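Local coordinates for pentacotripeptide-repeat region of PRORP domain-containing protein (Brachypodium distachyon, PDB 4ME2) that probably binds RNA in a sequence-specific manner, as a chloroplast pentatricopeptide repeat protein associated with group II introns, at residues A186-R189 with V190-A193. Numbering follows the deposited sequence.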
ATOM      1  N   ALA A 186       4.572  -4.389   8.699  1.00 18.69           N
ATOM      2  CA  ALA A 186       4.086  -3.357   7.777  1.00 18.56           C
ATOM      3  C   ALA A 186       3.029  -2.467   8.439  1.00 18.75           C
ATOM      4  O   ALA A 186       3.096  -1.238   8.337  1.00 18.63           O
ATOM      5  CB  ALA A 186       3.550  -3.979   6.491  1.00 18.56           C
ATOM      6  N   ALA A 187       2.069  -3.082   9.130  1.00 18.61           N
ATOM      7  CA  ALA A 187       1.038  -2.314   9.834  1.00 18.84           C
ATOM      8  C   ALA A 187       1.674  -1.413  10.903  1.00 19.53           C
ATOM      9  O   ALA A 187       1.366  -0.214  11.004  1.00 19.68           O
ATOM     10  CB  ALA A 187      -0.002  -3.249  10.451  1.00 18.86           C
ATOM     11  N   TRP A 188       2.579  -1.985  11.689  1.00 19.95           N
ATOM     12  CA  TRP A 188       3.298  -1.201  12.675  1.00 20.88           C
ATOM     13  C   TRP A 188       4.028  -0.038  12.035  1.00 21.43           C
ATOM     14  O   TRP A 188       3.980   1.086  12.545  1.00 21.43           O
ATOM     15  CB  TRP A 188       4.255  -2.074  13.467  1.00 21.43           C
ATOM     16  CG  TRP A 188       5.104  -1.242  14.362  1.00 22.16           C
ATOM     17  CD1 TRP A 188       6.438  -0.900  14.191  1.00 22.63           C
ATOM     18  CD2 TRP A 188       4.675  -0.542  15.565  1.00 22.15           C
ATOM     19  NE1 TRP A 188       6.859  -0.087  15.206  1.00 23.10           N
ATOM     20  CE2 TRP A 188       5.852   0.161  16.067  1.00 23.19           C
ATOM     21  CE3 TRP A 188       3.484  -0.459  16.270  1.00 22.63           C
ATOM     22  CZ2 TRP A 188       5.811   0.925  17.220  1.00 23.16           C
ATOM     23  CZ3 TRP A 188       3.453   0.311  17.434  1.00 22.86           C
ATOM     24  CH2 TRP A 188       4.588   0.987  17.895  1.00 23.48           C
ATOM     25  N   ARG A 189       4.701  -0.294  10.912  1.00 21.78           N
ATOM     26  CA  ARG A 189       5.448   0.755  10.217  1.00 23.42           C
ATOM     27  C   ARG A 189       4.553   1.946   9.899  1.00 23.14           C
ATOM     28  O   ARG A 189       4.916   3.088  10.187  1.00 24.16           O
ATOM     29  CB  ARG A 189       6.119   0.220   8.942  1.00 24.03           C
ATOM     30  CG  ARG A 189       7.465  -0.459   9.175  1.00 25.78           C
ATOM     31  CD  ARG A 189       8.629   0.321   8.559  1.00 28.68           C
ATOM     32  NE  ARG A 189       8.658   1.727   8.946  1.00 30.77           N
ATOM     33  CZ  ARG A 189       9.079   2.728   8.171  1.00 30.61           C
ATOM     34  NH1 ARG A 189       9.505   2.509   6.934  1.00 31.79           N
ATOM     35  NH2 ARG A 189       9.059   3.968   8.636  1.00 32.20           N
ATOM     36  N   VAL A 190       3.383   1.680   9.321  1.00 22.74           N
ATOM     37  CA  VAL A 190       2.429   2.743   8.980  1.00 23.24           C
ATOM     38  C   VAL A 190       1.917   3.458  10.230  1.00 24.29           C
ATOM     39  O   VAL A 190       1.901   4.698  10.292  1.00 25.00           O
ATOM     40  CB  VAL A 190       1.213   2.205   8.195  1.00 22.71           C
ATOM     41  CG1 VAL A 190       0.145   3.283   8.068  1.00 23.10           C
ATOM     42  CG2 VAL A 190       1.629   1.714   6.819  1.00 23.06           C
ATOM     43  N   TYR A 191       1.470   2.672  11.209  1.00 24.59           N
ATOM     44  CA  TYR A 191       0.960   3.231  12.458  1.00 25.88           C
ATOM     45  C   TYR A 191       2.003   4.120  13.140  1.00 26.96           C
ATOM     46  O   TYR A 191       1.700   5.241  13.557  1.00 28.74           O
ATOM     47  CB  TYR A 191       0.487   2.115  13.397  1.00 25.24           C
ATOM     48  CG  TYR A 191       0.066   2.609  14.763  1.00 25.75           C
ATOM     49  CD1 TYR A 191       0.963   2.602  15.833  1.00 26.30           C
ATOM     50  CD2 TYR A 191      -1.225   3.086  14.988  1.00 25.99           C
ATOM     51  CE1 TYR A 191       0.583   3.055  17.091  1.00 26.43           C
ATOM     52  CE2 TYR A 191      -1.616   3.539  16.243  1.00 25.99           C
ATOM     53  CZ  TYR A 191      -0.709   3.523  17.287  1.00 26.49           C
ATOM     54  OH  TYR A 191      -1.097   3.973  18.527  1.00 26.78           O
ATOM     55  N   GLU A 192       3.233   3.628  13.238  1.00 27.65           N
ATOM     56  CA  GLU A 192       4.299   4.381  13.888  1.00 29.07           C
ATOM     57  C   GLU A 192       4.617   5.682  13.150  1.00 30.30           C
ATOM     58  O   GLU A 192       4.673   6.745  13.766  1.00 31.43           O
ATOM     59  CB  GLU A 192       5.559   3.533  14.029  1.00 29.46           C
ATOM     60  CG  GLU A 192       6.746   4.304  14.576  1.00 30.52           C
ATOM     61  CD  GLU A 192       7.998   3.463  14.644  1.00 30.61           C
ATOM     62  OE1 GLU A 192       8.548   3.307  15.753  1.00 31.76           O
ATOM     63  OE2 GLU A 192       8.430   2.949  13.592  1.00 32.01           O
ATOM     64  N   ALA A 193       4.812   5.596  11.837  1.00 29.74           N
ATOM     65  CA  ALA A 193       5.176   6.774  11.046  1.00 30.30           C
ATOM     66  C   ALA A 193       4.080   7.840  11.048  1.00 31.12           C
ATOM     67  O   ALA A 193       4.363   9.018  11.269  1.00 32.02           O
ATOM     68  CB  ALA A 193       5.547   6.379   9.622  1.00 29.50           C
TER
HETATM   69  O   HOH W   1       7.645   3.616  10.977  1.00 30.45           O
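W188 and E192, one helical turn apart, meet where the CB methylene of E192 lies over one face of the indole, 4.2 Å from the centroid of the five-membered ring, a CH-pi contact. With CG anti to its backbone N (chi1 174°) and the chain extended beyond, E192 brings its carboxylate to the pyrrole end of the indole, CD 3.8 Å from W188 NE1; its plane stands 53° from that of the ring. Glutamate suits this site because its methylenes can cover an aromatic ring while its charged end reaches water. That end is tied to R189 through one water, which gives hydrogen bonds to E192 OE2 (2.8 Å) and R189 O and accepts one from R189 NH2 (2.8 Å); the water lies in the guanidinium plane, at its edge. R189 O is thus gripped twice, since A193 N also donates to it at 3.0 Å. The bends at chi2 and chi3 fold the arginine back to this water, while its NH1 forms a salt bridge with E144. At the six-membered end of the same indole, W188 CZ3 touches Y191 CD1 at 3.7 Å, the ring planes oblique at 37°. Four i to i+4 backbone bonds hold this turn of helix 184-197 together. In this helix-turn-helix repeat array, the small methyl of A187 packs against helices 168-180 and 204-216; V190 packs on helices 133-151 and 168-180, and W188 and Y191 reach helix 220-236, where Y191 OH hydrogen-bonds D229.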